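Local coordinates for protein laccase (Botrytis aclada, PDB 3SQR) that probably oxidises lignin-derived phenolic compounds with molecular oxygen, using several bound copper ions and reducing the oxygen to water, at residues L173-G178 and H527-A532; G178-L183 and F201-A206; N400-T405 and T457-W462. One frame throughout, in Å; residues are numbered along the deposited sequence.

Contact 1. Residues L173-G178 and H527-A532. With CU (copper (II) ion), chain D; CU (copper (II) ion), chain F.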
# COMPACT_ATOMS: atom_id res chain seq x y z
N LEU A 173 -11.24 0.70 -8.20
CA LEU A 173 -9.95 0.26 -8.78
C LEU A 173 -9.07 1.39 -9.25
O LEU A 173 -8.11 1.15 -9.96
CB LEU A 173 -10.22 -0.66 -9.99
CG LEU A 173 -11.01 -1.93 -9.72
CD1 LEU A 173 -11.49 -2.53 -11.10
CD2 LEU A 173 -10.13 -2.92 -9.01
N GLN A 174 -9.36 2.61 -8.83
CA GLN A 174 -8.72 3.78 -9.46
C GLN A 174 -7.23 3.76 -9.38
O GLN A 174 -6.59 4.23 -10.27
CB GLN A 174 -9.18 5.07 -8.85
CG GLN A 174 -10.62 5.40 -9.22
CD GLN A 174 -11.15 6.68 -8.56
OE1 GLN A 174 -10.71 7.09 -7.50
NE2 GLN A 174 -12.19 7.31 -9.18
N TYR A 175 -6.66 3.24 -8.30
CA TYR A 175 -5.18 3.31 -8.27
C TYR A 175 -4.56 2.42 -9.32
O TYR A 175 -3.36 2.60 -9.69
CB TYR A 175 -4.56 3.10 -6.86
CG TYR A 175 -4.35 1.66 -6.43
CD1 TYR A 175 -3.26 0.98 -6.85
CD2 TYR A 175 -5.26 0.99 -5.65
CE1 TYR A 175 -3.02 -0.30 -6.51
CE2 TYR A 175 -5.02 -0.37 -5.29
CZ TYR A 175 -3.90 -0.98 -5.71
OH TYR A 175 -3.57 -2.30 -5.41
N GLY A 176 -5.33 1.48 -9.86
CA GLY A 176 -4.90 0.68 -10.99
C GLY A 176 -4.69 1.43 -12.28
O GLY A 176 -3.97 0.97 -13.18
N ASP A 177 -5.35 2.58 -12.35
CA ASP A 177 -5.26 3.43 -13.53
C ASP A 177 -4.26 4.57 -13.31
O ASP A 177 -4.22 5.52 -14.07
CB ASP A 177 -6.61 3.95 -13.92
CG ASP A 177 -7.42 2.97 -14.79
OD1 ASP A 177 -6.88 1.89 -15.18
OD2 ASP A 177 -8.58 3.37 -15.16
N GLY A 178 -3.47 4.47 -12.25
CA GLY A 178 -2.37 5.39 -12.00
C GLY A 178 -2.56 6.36 -10.85
O GLY A 178 -1.69 7.23 -10.66
N HIS A 527 -5.01 -6.27 -0.51
CA HIS A 527 -4.61 -5.14 -1.33
C HIS A 527 -4.50 -5.50 -2.80
O HIS A 527 -4.15 -4.63 -3.65
CB HIS A 527 -3.24 -4.56 -0.84
CG HIS A 527 -3.17 -3.06 -0.89
ND1 HIS A 527 -3.30 -2.36 -2.06
CD2 HIS A 527 -2.94 -2.12 0.08
CE1 HIS A 527 -3.18 -1.07 -1.82
NE2 HIS A 527 -2.98 -0.88 -0.52
N ILE A 528 -4.81 -6.75 -3.16
CA ILE A 528 -4.97 -7.10 -4.57
C ILE A 528 -6.28 -6.41 -4.98
O ILE A 528 -7.34 -6.68 -4.38
CB ILE A 528 -5.02 -8.61 -4.79
CG1 ILE A 528 -3.68 -9.27 -4.49
CG2 ILE A 528 -5.49 -8.89 -6.28
CD1 ILE A 528 -3.73 -10.84 -4.41
N ALA A 529 -6.21 -5.45 -5.89
CA ALA A 529 -7.31 -4.58 -6.12
C ALA A 529 -8.55 -5.35 -6.52
O ALA A 529 -9.63 -5.01 -6.06
CB ALA A 529 -6.95 -3.47 -7.19
N TRP A 530 -8.39 -6.37 -7.36
CA TRP A 530 -9.53 -7.21 -7.70
C TRP A 530 -10.17 -7.81 -6.47
O TRP A 530 -11.41 -7.81 -6.41
CB TRP A 530 -9.17 -8.31 -8.67
CG TRP A 530 -8.37 -7.88 -9.85
CD1 TRP A 530 -7.15 -8.32 -10.19
CD2 TRP A 530 -8.78 -6.98 -10.89
NE1 TRP A 530 -6.75 -7.76 -11.37
CE2 TRP A 530 -7.77 -6.97 -11.83
CE3 TRP A 530 -9.97 -6.30 -11.16
CZ2 TRP A 530 -7.86 -6.22 -13.00
CZ3 TRP A 530 -10.06 -5.56 -12.29
CH2 TRP A 530 -8.99 -5.52 -13.19
N HIS A 531 -9.36 -8.28 -5.52
CA HIS A 531 -9.88 -8.97 -4.33
C HIS A 531 -10.56 -8.00 -3.41
O HIS A 531 -11.65 -8.28 -2.91
CB HIS A 531 -8.76 -9.72 -3.61
CG HIS A 531 -8.17 -10.83 -4.44
ND1 HIS A 531 -7.19 -11.66 -3.98
CD2 HIS A 531 -8.43 -11.22 -5.72
CE1 HIS A 531 -6.88 -12.54 -4.92
NE2 HIS A 531 -7.64 -12.30 -5.98
N ALA A 532 -9.99 -6.82 -3.25
CA ALA A 532 -10.66 -5.76 -2.51
C ALA A 532 -12.00 -5.44 -3.10
O ALA A 532 -13.01 -5.34 -2.40
CB ALA A 532 -9.74 -4.46 -2.44
CU CU D . -6.40 -11.37 -2.15
CU CU F . -2.72 1.05 0.24

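Contact 2. Residues G178-L183 and F201-A206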
# COMPACT_ATOMS: atom_id res chain seq x y z
N GLY A 178 -3.47 4.47 -12.25
CA GLY A 178 -2.37 5.39 -12.00
C GLY A 178 -2.56 6.36 -10.85
O GLY A 178 -1.69 7.23 -10.66
N LEU A 179 -3.67 6.25 -10.09
CA LEU A 179 -4.07 7.21 -9.08
C LEU A 179 -3.35 6.94 -7.72
O LEU A 179 -3.94 6.51 -6.71
CB LEU A 179 -5.58 7.30 -8.94
CG LEU A 179 -6.11 8.53 -8.26
CD1 LEU A 179 -5.53 9.88 -8.82
CD2 LEU A 179 -7.68 8.56 -8.43
N PHE A 180 -2.05 7.14 -7.76
CA PHE A 180 -1.17 6.96 -6.59
C PHE A 180 0.08 7.84 -6.71
O PHE A 180 0.39 8.29 -7.79
CB PHE A 180 -0.74 5.48 -6.47
CG PHE A 180 0.16 5.01 -7.56
CD1 PHE A 180 1.54 5.17 -7.46
CD2 PHE A 180 -0.34 4.44 -8.70
CE1 PHE A 180 2.42 4.77 -8.48
CE2 PHE A 180 0.55 3.99 -9.71
CZ PHE A 180 1.90 4.20 -9.62
N GLY A 181 0.75 8.07 -5.62
CA GLY A 181 1.99 8.84 -5.61
C GLY A 181 2.76 8.50 -4.37
O GLY A 181 2.25 7.75 -3.49
N PRO A 182 4.02 8.95 -4.30
CA PRO A 182 4.84 8.64 -3.16
C PRO A 182 4.58 9.61 -2.01
O PRO A 182 4.37 10.80 -2.24
CB PRO A 182 6.25 8.81 -3.70
CG PRO A 182 6.16 9.84 -4.78
CD PRO A 182 4.72 9.72 -5.33
N LEU A 183 4.63 9.10 -0.78
CA LEU A 183 4.59 9.92 0.39
C LEU A 183 5.79 9.54 1.25
O LEU A 183 5.83 8.43 1.77
CB LEU A 183 3.30 9.61 1.14
CG LEU A 183 3.09 10.23 2.53
CD1 LEU A 183 3.32 11.69 2.65
CD2 LEU A 183 1.58 9.93 2.94
N PHE A 201 8.70 2.59 -7.73
CA PHE A 201 7.47 1.88 -7.82
C PHE A 201 7.58 0.65 -8.70
O PHE A 201 8.25 0.66 -9.72
CB PHE A 201 6.36 2.77 -8.37
CG PHE A 201 5.95 3.85 -7.41
CD1 PHE A 201 5.17 3.53 -6.31
CD2 PHE A 201 6.33 5.17 -7.60
CE1 PHE A 201 4.78 4.49 -5.44
CE2 PHE A 201 5.91 6.16 -6.74
CZ PHE A 201 5.13 5.82 -5.67
N LEU A 202 7.00 -0.43 -8.23
CA LEU A 202 6.95 -1.68 -8.99
C LEU A 202 5.47 -1.98 -9.21
O LEU A 202 4.69 -2.00 -8.26
CB LEU A 202 7.66 -2.78 -8.23
CG LEU A 202 9.10 -2.59 -7.82
CD1 LEU A 202 9.50 -3.67 -6.80
CD2 LEU A 202 9.98 -2.55 -9.08
N GLN A 203 5.04 -2.19 -10.44
CA GLN A 203 3.64 -2.48 -10.70
C GLN A 203 3.48 -3.23 -12.01
O GLN A 203 4.34 -3.23 -12.87
CB GLN A 203 2.83 -1.20 -10.78
CG GLN A 203 3.30 -0.29 -11.90
CD GLN A 203 2.67 1.07 -11.91
OE1 GLN A 203 3.33 2.06 -11.77
NE2 GLN A 203 1.37 1.11 -12.19
N ASP A 204 2.34 -3.88 -12.10
CA ASP A 204 1.76 -4.31 -13.36
C ASP A 204 1.27 -3.04 -14.06
O ASP A 204 1.19 -1.97 -13.44
CB ASP A 204 0.63 -5.36 -13.18
CG ASP A 204 -0.33 -5.04 -12.05
OD1 ASP A 204 -0.48 -3.85 -11.67
OD2 ASP A 204 -0.94 -6.00 -11.53
N TRP A 205 0.91 -3.17 -15.32
CA TRP A 205 0.36 -2.03 -16.02
C TRP A 205 -0.42 -2.49 -17.21
O TRP A 205 0.14 -3.15 -18.10
CB TRP A 205 1.50 -1.12 -16.50
CG TRP A 205 1.00 0.09 -17.14
CD1 TRP A 205 1.17 0.46 -18.45
CD2 TRP A 205 0.26 1.15 -16.53
NE1 TRP A 205 0.55 1.66 -18.69
CE2 TRP A 205 -0.02 2.12 -17.54
CE3 TRP A 205 -0.22 1.38 -15.25
CZ2 TRP A 205 -0.74 3.26 -17.27
CZ3 TRP A 205 -0.95 2.51 -14.99
CH2 TRP A 205 -1.18 3.46 -16.01
N ALA A 206 -1.72 -2.17 -17.20
CA ALA A 206 -2.59 -2.56 -18.29
C ALA A 206 -2.39 -1.58 -19.45
O ALA A 206 -1.90 -0.47 -19.23
CB ALA A 206 -4.04 -2.54 -17.85

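Contact 3. Residues N400-T405 and T457-W462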
# COMPACT_ATOMS: atom_id res chain seq x y z
N ASN A 400 -23.61 -12.24 -8.03
CA ASN A 400 -23.60 -11.70 -9.36
C ASN A 400 -22.27 -11.98 -10.05
O ASN A 400 -22.17 -11.94 -11.28
CB ASN A 400 -23.86 -10.20 -9.30
CG ASN A 400 -25.23 -9.87 -8.74
OD1 ASN A 400 -26.13 -10.72 -8.72
ND2 ASN A 400 -25.40 -8.62 -8.30
N TYR A 401 -21.24 -12.21 -9.24
CA TYR A 401 -19.90 -12.39 -9.78
C TYR A 401 -19.11 -12.97 -8.62
O TYR A 401 -19.71 -13.21 -7.58
CB TYR A 401 -19.34 -11.07 -10.30
CG TYR A 401 -19.39 -9.91 -9.31
CD1 TYR A 401 -18.42 -9.77 -8.32
CD2 TYR A 401 -20.43 -8.96 -9.37
CE1 TYR A 401 -18.47 -8.73 -7.41
CE2 TYR A 401 -20.48 -7.90 -8.48
CZ TYR A 401 -19.48 -7.79 -7.49
OH TYR A 401 -19.53 -6.76 -6.59
N PHE A 402 -17.84 -13.27 -8.84
CA PHE A 402 -16.99 -13.94 -7.86
C PHE A 402 -16.78 -12.97 -6.71
O PHE A 402 -16.36 -11.85 -6.92
CB PHE A 402 -15.64 -14.26 -8.48
CG PHE A 402 -14.76 -15.06 -7.61
CD1 PHE A 402 -13.94 -14.45 -6.66
CD2 PHE A 402 -14.67 -16.43 -7.78
CE1 PHE A 402 -13.10 -15.20 -5.86
CE2 PHE A 402 -13.83 -17.18 -6.99
CZ PHE A 402 -13.05 -16.55 -6.01
N THR A 403 -17.04 -13.43 -5.50
CA THR A 403 -16.85 -12.63 -4.31
C THR A 403 -16.03 -13.43 -3.33
O THR A 403 -16.15 -14.66 -3.28
CB THR A 403 -18.14 -12.23 -3.62
OG1 THR A 403 -18.81 -13.40 -3.11
CG2 THR A 403 -19.08 -11.48 -4.52
N TRP A 404 -15.22 -12.73 -2.54
CA TRP A 404 -14.57 -13.28 -1.36
C TRP A 404 -15.45 -13.02 -0.14
O TRP A 404 -16.09 -11.95 -0.06
CB TRP A 404 -13.19 -12.63 -1.14
CG TRP A 404 -12.28 -12.73 -2.29
CD1 TRP A 404 -12.13 -11.82 -3.27
CD2 TRP A 404 -11.47 -13.86 -2.66
NE1 TRP A 404 -11.23 -12.27 -4.20
CE2 TRP A 404 -10.80 -13.51 -3.86
CE3 TRP A 404 -11.25 -15.13 -2.10
CZ2 TRP A 404 -9.96 -14.37 -4.52
CZ3 TRP A 404 -10.37 -15.98 -2.76
CH2 TRP A 404 -9.74 -15.60 -3.96
N THR A 405 -15.40 -13.91 0.84
CA THR A 405 -16.16 -13.73 2.03
C THR A 405 -15.26 -13.88 3.24
O THR A 405 -14.26 -14.56 3.22
CB THR A 405 -17.33 -14.76 2.12
OG1 THR A 405 -16.73 -16.06 2.13
CG2 THR A 405 -18.32 -14.60 0.92
N THR A 457 -10.05 -20.78 1.47
CA THR A 457 -10.55 -20.70 0.11
C THR A 457 -10.13 -21.90 -0.72
O THR A 457 -10.73 -22.15 -1.77
CB THR A 457 -10.05 -19.46 -0.68
OG1 THR A 457 -8.64 -19.57 -0.84
CG2 THR A 457 -10.42 -18.19 0.06
N GLY A 458 -9.05 -22.54 -0.31
CA GLY A 458 -8.48 -23.62 -1.09
C GLY A 458 -7.59 -23.21 -2.22
O GLY A 458 -6.97 -24.05 -2.84
N PHE A 459 -7.48 -21.90 -2.50
CA PHE A 459 -6.77 -21.47 -3.71
C PHE A 459 -5.29 -21.26 -3.45
O PHE A 459 -4.49 -21.17 -4.37
CB PHE A 459 -7.37 -20.18 -4.22
CG PHE A 459 -8.80 -20.29 -4.57
CD1 PHE A 459 -9.28 -21.28 -5.42
CD2 PHE A 459 -9.71 -19.38 -4.05
CE1 PHE A 459 -10.64 -21.34 -5.76
CE2 PHE A 459 -11.07 -19.46 -4.37
CZ PHE A 459 -11.52 -20.44 -5.22
N GLY A 460 -4.90 -21.17 -2.18
CA GLY A 460 -3.51 -21.05 -1.91
C GLY A 460 -2.87 -19.75 -2.45
O GLY A 460 -1.66 -19.71 -2.65
N ILE A 461 -3.67 -18.69 -2.58
CA ILE A 461 -3.14 -17.36 -2.95
C ILE A 461 -2.54 -16.66 -1.71
O ILE A 461 -3.13 -16.75 -0.65
CB ILE A 461 -4.20 -16.46 -3.56
CG1 ILE A 461 -4.65 -16.99 -4.97
CG2 ILE A 461 -3.59 -15.02 -3.70
CD1 ILE A 461 -6.06 -16.56 -5.40
N TRP A 462 -1.39 -16.00 -1.84
CA TRP A 462 -0.84 -15.21 -0.71
C TRP A 462 -1.35 -13.76 -0.77
O TRP A 462 -0.91 -12.99 -1.64
CB TRP A 462 0.70 -15.23 -0.77
CG TRP A 462 1.27 -16.54 -0.41
CD1 TRP A 462 1.08 -17.72 -1.06
CD2 TRP A 462 2.14 -16.83 0.70
NE1 TRP A 462 1.81 -18.71 -0.46
CE2 TRP A 462 2.44 -18.20 0.65
CE3 TRP A 462 2.69 -16.05 1.72
CZ2 TRP A 462 3.26 -18.83 1.58
CZ3 TRP A 462 3.53 -16.69 2.68
CH2 TRP A 462 3.79 -18.06 2.59

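Contact 1. Residues L173-G178 and H527-A532
Leu-173 and Ala-529 bring the two backbones nearest to each other, with their CA atoms 6.1 Å apart. Around them a short 3-10 turn in segment 173-178 faces the start of helix 529-533, whose N-cap position is held by Ile-528. This is the inter-domain copper region of a three-domain multicopper oxidase: the turn belongs to the first cupredoxin-like domain, while the helix follows the His-Cys-His sequence of the last domain, His-525 to His-527. Two side chains of segment 173-178 carry the contact. The two methyl groups of Leu-173 divide the work. CD2 packs on Ala-529 CB at 3.7 Å, whereas CD1 comes within 3.6 Å of Trp-530 CZ3, the leucine and the indole crossing at about a right angle. Tyr-175 reaches farther along the other segment. Its OH arrives at the edge of the His-527 imidazole, close to the ring plane, 3.4 Å from ND1; the same oxygen is 3.0 Å from the carbonyl O of His-527. The phenol and imidazole planes are inclined by 70° and the two side chains cross obliquely, while Tyr-175 CE2 leans on Ala-529 CB. The tyrosine is thus a second-shell neighbour of a copper ligand, on the ND1 side of a ring whose NE2 binds copper at 2.1 Å together with His-126 and His-168, consistent with a type 3 site. Four residues on, inside the helix, His-531 serves another copper, shared with His-463 and Cys-526 and consistent with type 1. Its ND1 binds that ion at 2.0 Å, while Ile-528 CG2 lies over the centre of the imidazole, 3.7 Å above its plane.

Contact 2. Residues G178-L183 and F201-A206
Phe-180 and Phe-201 meet in an edge-to-face (T-shaped) pair at the middle of this buried contact. The edge of Phe-180 is turned to the face of Phe-201, with ring centroids 5.0 Å apart and planes at 65°. The intruding atom is CE1 of Phe-180, which sits over the centre of the Phe-201 ring, 3.6 Å above its plane. The two side chains slide past each other in opposite directions. Apolar packing continues at the far tip of Phe-201: CZ meets Pro-182 CB at 3.8 Å, and the proline backbone N lies at the edge of the same ring, in its plane. Proline and phenyl cross at about a right angle.

Polar groups enter without any hydrogen bond between the two segments. Gln-203 OE1 approaches the edge of Phe-180, near the ring plane and 3.4 Å from CZ, the amide being turned 63° from the ring. Its NE2 makes a weak bond to Asp-204 O within its own strand. At the other end, the rim of Trp-205 meets the Gly-178 backbone, while its indole makes a cation-pi contact with Arg-86.

The strand axes of 180-183 and 201-205 run nearly antiparallel, at 160°, yet stay 10.2 Å apart, too far for shared backbone bonds. Each strand belongs to a different sheet, and here the first and second cupredoxin-like domains of a multicopper oxidase adjoin through side chains packed between those two sheets.

Contact 3. Residues N400-T405 and T457-W462
Trp-404 has the largest share of the buried surface here, and the six-membered part of its indole is what reaches segment 457-462. Three residues touch its outer atoms CZ3 and CH2. Thr-457 comes in at the edge, in the indole plane, with CG2 3.6 Å from CZ3; Phe-459 CD2 touches the same CZ3 at 3.7 Å; and Ile-461 CD1 meets CH2 at 4.1 Å, its side chain crossing the indole at about a right angle.

Phe-459, the second main partner, stands almost perpendicular to Trp-404, with planes at 86°, but the two meet rim to rim and neither lies over the other's face. At its CE2 it also meets Phe-402, the two phenyl groups reaching tip to tip, CE2 to CZ at 3.9 Å. Phe-402 in turn lays CE1 on one face of Trp-404, off toward the rim.

The contact joins an outermost strand of a sheet in the third cupredoxin-like domain, 402-406, to the loop leading into strand 463-467, which begins with the copper ligand His-463. Trp-404 also reaches the type 1 copper site, where its ring meets those of His-463 and His-531.

Thr-457 shapes the loop through an ST turn: its OG1 accepts the backbone N-H of Phe-459 at 3.1 Å, nearly straight at 171°, and also hydrogen-bonds to Asp-455 OD1. Within the same turn, the carbonyl O of Thr-457 lies over the centre of the Phe-459 ring, 3.6 Å above its plane.

In the fold
Contacts 1 and 2 adjoin, centres 10 Å apart, because Gly-178 belongs to both: the chain leaves the turn of contact 1 and enters the strand of contact 2, with Tyr-175 O 3.7 Å from Phe-180 CD2. Contact 3 meets contact 1 from the type 1 copper side, where Trp-404 NE1 is 3.4 Å from His-531 CD2. Contacts 2 and 3 do not touch; their nearest atoms are about 12 Å apart. Contact 1 therefore lies between them and holds a ligand of the type 1 copper and a ligand of one type 3 copper, the two ions 13.2 Å apart. Contact 2 borders the oxygen-reducing cluster, Phe-180 packing on His-168, whereas contact 3 flanks the electron-accepting site.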